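Local atomic coordinates of glycine betaine/carnitine/choline ABC transporter (Staphylococcus aureus subsp. aureus Mu50, PDB entry 3O66), a protein that probably serves as the substrate-binding component of an ABC importer, capturing glycine betaine, carnitine, choline or a related quaternary amine. Residues A[83-91]-A[215-223]; A[49-57]-A[66-74]. All coordinates share one frame; numbering follows the deposited sequence.

Contact 1 (A[83-91]-A[215-223]); sequences PIKDPKKAM and QFFPPYAAS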
loop_
_atom_site.group_PDB
_atom_site.type_symbol
_atom_site.label_atom_id
_atom_site.label_comp_id
_atom_site.label_asym_id
_atom_site.label_seq_id
_atom_site.Cartn_x
_atom_site.Cartn_y
_atom_site.Cartn_z
ATOM N N PRO A 83 -17.180 2.577 -4.487
ATOM C CA PRO A 83 -16.101 3.153 -3.669
ATOM C C PRO A 83 -16.655 4.055 -2.563
ATOM O O PRO A 83 -17.673 4.717 -2.765
ATOM C CB PRO A 83 -15.312 4.009 -4.678
ATOM C CG PRO A 83 -16.217 4.192 -5.842
ATOM C CD PRO A 83 -17.079 2.978 -5.898
ATOM N N ILE A 84 -15.996 4.066 -1.408
ATOM C CA ILE A 84 -16.347 4.986 -0.314
ATOM C C ILE A 84 -15.148 5.924 -0.096
ATOM O O ILE A 84 -14.031 5.448 0.044
ATOM C CB ILE A 84 -16.697 4.207 0.999
ATOM C CG1 ILE A 84 -18.027 3.437 0.825
ATOM C CG2 ILE A 84 -16.760 5.172 2.202
ATOM C CD1 ILE A 84 -18.392 2.488 1.970
ATOM N N LYS A 85 -15.364 7.243 -0.076
ATOM C CA LYS A 85 -14.222 8.177 0.098
ATOM C C LYS A 85 -13.707 8.308 1.531
ATOM O O LYS A 85 -12.500 8.456 1.721
ATOM C CB LYS A 85 -14.510 9.586 -0.469
ATOM C CG LYS A 85 -14.837 9.643 -1.977
ATOM C CD LYS A 85 -13.714 8.990 -2.809
ATOM C CE LYS A 85 -13.839 9.285 -4.303
ATOM N NZ LYS A 85 -13.781 10.747 -4.580
ATOM N N ASP A 86 -14.612 8.304 2.520
ATOM C CA ASP A 86 -14.224 8.474 3.924
ATOM C C ASP A 86 -13.362 7.294 4.405
ATOM O O ASP A 86 -13.762 6.142 4.241
ATOM C CB ASP A 86 -15.475 8.570 4.820
ATOM C CG ASP A 86 -15.119 8.702 6.299
ATOM O OD1 ASP A 86 -14.542 9.747 6.674
ATOM O OD2 ASP A 86 -15.408 7.774 7.090
ATOM N N PRO A 87 -12.214 7.572 5.051
ATOM C CA PRO A 87 -11.350 6.448 5.466
ATOM C C PRO A 87 -12.018 5.431 6.421
ATOM O O PRO A 87 -12.035 4.210 6.120
ATOM C CB PRO A 87 -10.142 7.152 6.097
ATOM C CG PRO A 87 -10.073 8.472 5.383
ATOM C CD PRO A 87 -11.504 8.870 5.141
ATOM N N LYS A 88 -12.576 5.919 7.531
ATOM C CA LYS A 88 -13.239 5.042 8.489
ATOM C C LYS A 88 -14.388 4.216 7.902
ATOM O O LYS A 88 -14.461 3.018 8.147
ATOM C CB LYS A 88 -13.698 5.791 9.732
ATOM C CG LYS A 88 -12.561 6.249 10.670
ATOM C CD LYS A 88 -13.112 6.773 12.030
ATOM C CE LYS A 88 -14.060 7.978 11.880
ATOM N NZ LYS A 88 -13.456 9.167 11.176
ATOM N N LYS A 89 -15.280 4.841 7.142
ATOM C CA LYS A 89 -16.451 4.124 6.590
ATOM C C LYS A 89 -16.046 3.146 5.469
ATOM O O LYS A 89 -16.685 2.104 5.296
ATOM C CB LYS A 89 -17.497 5.110 6.078
ATOM C CG LYS A 89 -18.259 5.852 7.181
ATOM C CD LYS A 89 -19.368 6.690 6.538
ATOM C CE LYS A 89 -19.465 8.074 7.131
ATOM N NZ LYS A 89 -20.717 8.280 7.915
ATOM N N ALA A 90 -14.995 3.488 4.716
ATOM C CA ALA A 90 -14.461 2.572 3.708
ATOM C C ALA A 90 -13.908 1.320 4.372
ATOM O O ALA A 90 -14.084 0.211 3.853
ATOM C CB ALA A 90 -13.347 3.247 2.853
HETATM N N MSE A 91 -13.213 1.488 5.495
HETATM C CA MSE A 91 -12.603 0.328 6.168
HETATM C C MSE A 91 -13.683 -0.557 6.799
HETATM O O MSE A 91 -13.626 -1.782 6.706
HETATM C CB MSE A 91 -11.548 0.732 7.209
HETATM C CG MSE A 91 -10.856 -0.490 7.873
HETATM SE SE MSE A 91 -10.026 -1.708 6.561
HETATM C CE MSE A 91 -8.251 -0.962 6.696
ATOM N N GLN A 215 -10.128 14.385 -1.132
ATOM C CA GLN A 215 -10.395 12.939 -1.243
ATOM C C GLN A 215 -10.870 12.542 -2.644
ATOM O O GLN A 215 -11.889 11.829 -2.797
ATOM C CB GLN A 215 -11.401 12.444 -0.180
ATOM C CG GLN A 215 -10.984 12.736 1.246
ATOM C CD GLN A 215 -12.037 12.344 2.289
ATOM O OE1 GLN A 215 -13.259 12.353 2.031
ATOM N NE2 GLN A 215 -11.561 12.009 3.482
ATOM N N PHE A 216 -10.163 13.031 -3.654
ATOM C CA PHE A 216 -10.411 12.634 -5.023
ATOM C C PHE A 216 -10.158 11.141 -5.163
ATOM O O PHE A 216 -10.882 10.473 -5.885
ATOM C CB PHE A 216 -9.510 13.411 -5.985
ATOM C CG PHE A 216 -9.612 12.946 -7.408
ATOM C CD1 PHE A 216 -10.741 13.230 -8.171
ATOM C CD2 PHE A 216 -8.591 12.200 -7.975
ATOM C CE1 PHE A 216 -10.855 12.773 -9.497
ATOM C CE2 PHE A 216 -8.683 11.749 -9.289
ATOM C CZ PHE A 216 -9.824 12.037 -10.059
ATOM N N PHE A 217 -9.125 10.631 -4.478
ATOM C CA PHE A 217 -8.871 9.201 -4.460
ATOM C C PHE A 217 -9.501 8.519 -3.263
ATOM O O PHE A 217 -9.556 9.096 -2.158
ATOM C CB PHE A 217 -7.377 8.892 -4.443
ATOM C CG PHE A 217 -6.609 9.463 -5.616
ATOM C CD1 PHE A 217 -6.778 8.942 -6.902
ATOM C CD2 PHE A 217 -5.664 10.478 -5.416
ATOM C CE1 PHE A 217 -6.031 9.457 -7.992
ATOM C CE2 PHE A 217 -4.934 11.012 -6.500
ATOM C CZ PHE A 217 -5.119 10.488 -7.779
ATOM N N PRO A 218 -9.965 7.273 -3.457
ATOM C CA PRO A 218 -10.519 6.593 -2.301
ATOM C C PRO A 218 -9.350 6.054 -1.470
ATOM O O PRO A 218 -8.214 6.078 -1.945
ATOM C CB PRO A 218 -11.361 5.468 -2.924
ATOM C CG PRO A 218 -10.670 5.190 -4.248
ATOM C CD PRO A 218 -10.151 6.514 -4.712
ATOM N N PRO A 219 -9.619 5.599 -0.235
ATOM C CA PRO A 219 -8.531 5.057 0.599
ATOM C C PRO A 219 -7.988 3.751 0.057
ATOM O O PRO A 219 -8.727 2.951 -0.538
ATOM C CB PRO A 219 -9.193 4.773 1.954
ATOM C CG PRO A 219 -10.574 5.315 1.863
ATOM C CD PRO A 219 -10.918 5.643 0.459
ATOM N N TYR A 220 -6.701 3.553 0.279
ATOM C CA TYR A 220 -6.052 2.302 -0.019
ATOM C C TYR A 220 -5.210 1.933 1.201
ATOM O O TYR A 220 -3.991 1.679 1.107
ATOM C CB TYR A 220 -5.180 2.476 -1.272
ATOM C CG TYR A 220 -6.010 2.645 -2.522
ATOM C CD1 TYR A 220 -6.344 3.919 -2.998
ATOM C CD2 TYR A 220 -6.491 1.538 -3.198
ATOM C CE1 TYR A 220 -7.116 4.077 -4.163
ATOM C CE2 TYR A 220 -7.262 1.670 -4.360
ATOM C CZ TYR A 220 -7.572 2.939 -4.830
ATOM O OH TYR A 220 -8.317 3.073 -5.956
ATOM N N ALA A 221 -5.869 1.917 2.354
ATOM C CA ALA A 221 -5.219 1.460 3.584
ATOM C C ALA A 221 -4.813 -0.018 3.410
ATOM O O ALA A 221 -5.567 -0.808 2.895
ATOM C CB ALA A 221 -6.156 1.623 4.754
ATOM N N ALA A 222 -3.608 -0.349 3.844
ATOM C CA ALA A 222 -3.043 -1.698 3.703
ATOM C C ALA A 222 -3.238 -2.513 4.976
ATOM O O ALA A 222 -2.970 -1.999 6.097
ATOM C CB ALA A 222 -1.539 -1.583 3.399
ATOM N N SER A 223 -3.663 -3.777 4.803
ATOM C CA SER A 223 -3.897 -4.700 5.926
ATOM C C SER A 223 -3.577 -6.110 5.510
ATOM O O SER A 223 -3.569 -6.403 4.311
ATOM C CB SER A 223 -5.375 -4.715 6.333
ATOM O OG SER A 223 -5.875 -3.440 6.709
HETATM O O HOH W 1 -10.016 9.095 0.379
HETATM O O HOH W 2 -13.747 11.847 5.344
#
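With its chain bent at chi2 (-56°) and chi4 (60°), Lys85 lays its methylenes along the Gln215 carbonyl and brings NZ within reach of two successive backbone oxygens. NZ donates to Gln215 O at 2.8 Å, in the carbonyl plane, and to Phe216 O at 3.2 Å, from above the plane. Away from the ammonium, a water donates to both Lys85 O and Phe217 O, tying the loop ahead of helix 87-102 to the 215-223 segment. Pro219 CG meets the first turn of that helix at Ala90 CB (3.6 Å), and its CD meets the loop before it at Ile84 O (3.1 Å). The Pro87 ring crosses the Gln215 side chain at about a right angle, CD to NE2 3.6 Å. Asp86 N-caps the helix, OD2 accepting from Lys89 N at 2.9 Å, while a second water links OD1 to Gln215 NE2. Selenomethionine Met91 packs CE on Ala221 CB (3.9 Å) and near Ser223 OG, a hydroxyl bonded to Phe107 O. Of the ammonium's bonds, that to Gln215 O is better directed and that to Phe216 O probably held largely by charge; proline and methyl groups pack the helix start against the run into strand 222-227.

Contact 2 (A[49-57]-A[66-74]); sequences GSSTIQHNA and SGVRYNGTD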
loop_
_atom_site.group_PDB
_atom_site.type_symbol
_atom_site.label_atom_id
_atom_site.label_comp_id
_atom_site.label_asym_id
_atom_site.label_seq_id
_atom_site.Cartn_x
_atom_site.Cartn_y
_atom_site.Cartn_z
ATOM N N GLY A 49 0.236 -11.857 -9.591
ATOM C CA GLY A 49 0.145 -10.712 -10.506
ATOM C C GLY A 49 -0.720 -9.550 -10.039
ATOM O O GLY A 49 -0.517 -8.424 -10.472
ATOM N N SER A 50 -1.682 -9.821 -9.159
ATOM C CA SER A 50 -2.654 -8.816 -8.684
ATOM C C SER A 50 -3.351 -9.292 -7.422
ATOM O O SER A 50 -3.210 -10.471 -7.034
ATOM C CB SER A 50 -3.727 -8.546 -9.746
ATOM O OG SER A 50 -4.597 -9.661 -9.862
ATOM N N SER A 51 -4.128 -8.398 -6.800
ATOM C CA SER A 51 -4.936 -8.801 -5.669
ATOM C C SER A 51 -6.151 -9.668 -6.065
ATOM O O SER A 51 -6.699 -10.383 -5.221
ATOM C CB SER A 51 -5.319 -7.604 -4.794
ATOM O OG SER A 51 -4.163 -7.107 -4.109
ATOM N N THR A 52 -6.569 -9.626 -7.335
ATOM C CA THR A 52 -7.509 -10.639 -7.811
ATOM C C THR A 52 -6.896 -12.046 -7.666
ATOM O O THR A 52 -7.568 -12.996 -7.218
ATOM C CB THR A 52 -7.991 -10.362 -9.248
ATOM O OG1 THR A 52 -8.652 -9.095 -9.269
ATOM C CG2 THR A 52 -8.967 -11.435 -9.726
ATOM N N ILE A 53 -5.626 -12.180 -8.024
ATOM C CA ILE A 53 -4.955 -13.481 -7.909
ATOM C C ILE A 53 -4.813 -13.854 -6.420
ATOM O O ILE A 53 -5.011 -15.015 -6.046
ATOM C CB ILE A 53 -3.564 -13.526 -8.663
ATOM C CG1 ILE A 53 -3.670 -12.963 -10.103
ATOM C CG2 ILE A 53 -2.930 -14.924 -8.643
ATOM C CD1 ILE A 53 -4.610 -13.644 -11.041
ATOM N N GLN A 54 -4.499 -12.872 -5.570
ATOM C CA GLN A 54 -4.400 -13.137 -4.132
ATOM C C GLN A 54 -5.729 -13.629 -3.616
ATOM O O GLN A 54 -5.762 -14.595 -2.872
ATOM C CB GLN A 54 -4.005 -11.887 -3.338
ATOM C CG GLN A 54 -2.625 -11.341 -3.665
ATOM C CD GLN A 54 -2.106 -10.504 -2.513
ATOM O OE1 GLN A 54 -1.465 -11.021 -1.597
ATOM N NE2 GLN A 54 -2.386 -9.206 -2.557
ATOM N N HIS A 55 -6.810 -12.922 -3.996
ATOM C CA HIS A 55 -8.162 -13.213 -3.531
ATOM C C HIS A 55 -8.588 -14.620 -3.927
ATOM O O HIS A 55 -9.110 -15.386 -3.096
ATOM C CB HIS A 55 -9.151 -12.202 -4.112
ATOM C CG HIS A 55 -10.579 -12.474 -3.743
ATOM N ND1 HIS A 55 -11.036 -12.400 -2.439
ATOM C CD2 HIS A 55 -11.647 -12.815 -4.501
ATOM C CE1 HIS A 55 -12.327 -12.689 -2.415
ATOM N NE2 HIS A 55 -12.721 -12.948 -3.651
ATOM N N ASN A 56 -8.385 -14.941 -5.202
ATOM C CA ASN A 56 -8.760 -16.228 -5.734
ATOM C C ASN A 56 -8.013 -17.354 -5.032
ATOM O O ASN A 56 -8.617 -18.395 -4.745
ATOM C CB ASN A 56 -8.622 -16.267 -7.264
ATOM C CG ASN A 56 -9.681 -15.425 -7.957
ATOM O OD1 ASN A 56 -10.811 -15.289 -7.458
ATOM N ND2 ASN A 56 -9.346 -14.889 -9.127
ATOM N N ALA A 57 -6.734 -17.146 -4.718
ATOM C CA ALA A 57 -6.014 -18.121 -3.915
ATOM C C ALA A 57 -6.701 -18.422 -2.561
ATOM O O ALA A 57 -6.811 -19.580 -2.171
ATOM C CB ALA A 57 -4.551 -17.692 -3.690
ATOM N N SER A 66 -3.318 -13.387 3.116
ATOM C CA SER A 66 -2.689 -12.441 2.191
ATOM C C SER A 66 -1.834 -11.481 3.020
ATOM O O SER A 66 -2.344 -10.858 3.958
ATOM C CB SER A 66 -3.744 -11.654 1.415
ATOM O OG SER A 66 -4.438 -12.490 0.484
ATOM N N GLY A 67 -0.552 -11.333 2.671
ATOM C CA GLY A 67 0.341 -10.473 3.464
ATOM C C GLY A 67 -0.169 -9.037 3.469
ATOM O O GLY A 67 -0.243 -8.386 4.528
ATOM N N VAL A 68 -0.555 -8.545 2.293
ATOM C CA VAL A 68 -1.025 -7.165 2.169
ATOM C C VAL A 68 -2.124 -7.077 1.115
ATOM O O VAL A 68 -2.012 -7.646 0.020
ATOM C CB VAL A 68 0.148 -6.135 1.909
ATOM C CG1 VAL A 68 0.775 -6.361 0.576
ATOM C CG2 VAL A 68 -0.344 -4.692 2.048
ATOM N N ARG A 69 -3.211 -6.424 1.518
ATOM C CA ARG A 69 -4.329 -6.128 0.681
ATOM C C ARG A 69 -4.651 -4.677 0.914
ATOM O O ARG A 69 -4.394 -4.154 1.998
ATOM C CB ARG A 69 -5.516 -7.059 1.079
ATOM C CG ARG A 69 -5.181 -8.580 0.836
ATOM C CD ARG A 69 -5.231 -8.988 -0.667
ATOM N NE ARG A 69 -6.626 -9.027 -1.148
ATOM C CZ ARG A 69 -7.469 -10.061 -0.994
ATOM N NH1 ARG A 69 -7.076 -11.194 -0.420
ATOM N NH2 ARG A 69 -8.724 -9.971 -1.434
ATOM N N TYR A 70 -5.229 -4.015 -0.083
ATOM C CA TYR A 70 -5.516 -2.598 0.056
ATOM C C TYR A 70 -7.011 -2.395 0.017
ATOM O O TYR A 70 -7.641 -2.884 -0.917
ATOM C CB TYR A 70 -4.827 -1.830 -1.055
ATOM C CG TYR A 70 -3.370 -2.204 -1.109
ATOM C CD1 TYR A 70 -2.439 -1.517 -0.338
ATOM C CD2 TYR A 70 -2.931 -3.263 -1.918
ATOM C CE1 TYR A 70 -1.111 -1.855 -0.366
ATOM C CE2 TYR A 70 -1.575 -3.626 -1.962
ATOM C CZ TYR A 70 -0.673 -2.908 -1.173
ATOM O OH TYR A 70 0.661 -3.227 -1.175
ATOM N N ASN A 71 -7.573 -1.685 1.008
ATOM C CA ASN A 71 -9.051 -1.705 1.137
ATOM C C ASN A 71 -9.832 -1.162 -0.070
ATOM O O ASN A 71 -10.804 -1.778 -0.491
ATOM C CB ASN A 71 -9.576 -1.194 2.487
ATOM C CG ASN A 71 -9.247 0.282 2.767
ATOM O OD1 ASN A 71 -8.582 0.992 1.976
ATOM N ND2 ASN A 71 -9.703 0.741 3.933
ATOM N N GLY A 72 -9.385 -0.043 -0.646
ATOM C CA GLY A 72 -10.072 0.497 -1.821
ATOM C C GLY A 72 -10.043 -0.460 -3.008
ATOM O O GLY A 72 -10.969 -0.483 -3.824
ATOM N N THR A 73 -8.983 -1.255 -3.115
ATOM C CA THR A 73 -8.900 -2.219 -4.206
ATOM C C THR A 73 -9.904 -3.320 -3.953
ATOM O O THR A 73 -10.646 -3.707 -4.858
ATOM C CB THR A 73 -7.527 -2.851 -4.303
ATOM O OG1 THR A 73 -6.571 -1.833 -4.627
ATOM C CG2 THR A 73 -7.532 -3.948 -5.402
ATOM N N ASP A 74 -9.914 -3.844 -2.730
ATOM C CA ASP A 74 -10.768 -4.994 -2.461
ATOM C C ASP A 74 -12.271 -4.666 -2.308
ATOM O O ASP A 74 -13.128 -5.519 -2.571
ATOM C CB ASP A 74 -10.204 -5.782 -1.291
ATOM C CG ASP A 74 -9.050 -6.663 -1.715
ATOM O OD1 ASP A 74 -9.208 -7.447 -2.674
ATOM O OD2 ASP A 74 -7.968 -6.548 -1.122
HETATM O O HOH W 3 -5.787 -5.426 -2.353
HETATM O O HOH W 4 0.560 -9.949 -0.079
HETATM O O HOH W 5 -9.402 -12.836 -0.249
#
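Ser66 meets Gln54 of helix 51-60, its CB 3.8 Å from Gln54 OE1; both Ser66 OG and that amide oxygen are bonded to Thr14 of strand 12-16. At Gly67 the chain turns a corner, and a water 2.7 Å from Gln54 OE1 accepts from Val68 N. Val68 O accepts the direct hydrogen bond across the contact: Gln54 NE2 donates to it at 3.0 Å, almost in line with the carbonyl, and also to Ser51 OG, both near the amide plane. These two bonds, with Thr14 at OE1, fix which way the buried amide faces. This is a beta-alpha-beta unit: strand 43-48, helix 51-60 and strand 65-70 follow one another, the two strands flanking 12-16 in the sheet of one lobe of a periplasmic-binding-protein-type fold. Arg69, bent at chi2 (-75°) and chi3 (-72°), doubles back to lay its guanidinium against the helix, with Ser51 O and His55 N over one face. Its CD passes Gln54 NE2 at 3.4 Å, and NH2 approaches His55 ND1 at 3.5 Å, the ring and guanidinium planes 73° apart; a water joins ND1 to NH1, which also donates to Ser66 OG. Tyr70 N donates to a water shared by Ser51 OG and Asp74 OD2. Thr73 CG2 approaches Ser51 CB at 4.3 Å, and Arg69 meets the Asp74 carboxylate side-on in a salt bridge, NE to OD2 at 2.8 Å and NH2 to OD1.

Contacts 1 and 2, their centres 16 Å apart, belong to one lobe and reach the same sheet, where strands 65-70 and 222-227 run antiparallel as neighbours. Probable backbone hydrogen bonds link them directly: Arg69 N to Ser223 O at 2.8 Å and Asn71 N to Ala221 O at 2.9 Å. Asn71 OD1 accepts a weak hydrogen bond from Ala221 N, and the Asn71 side chain touches Pro219 and Met91 of contact 1. Helix 87-102 follows next in the chain and touches Arg69 and Asp74 through Phe98. A triethylene glycol, probably from crystallisation, lies about 4 Å from the Thr73 side chain, in contact 2.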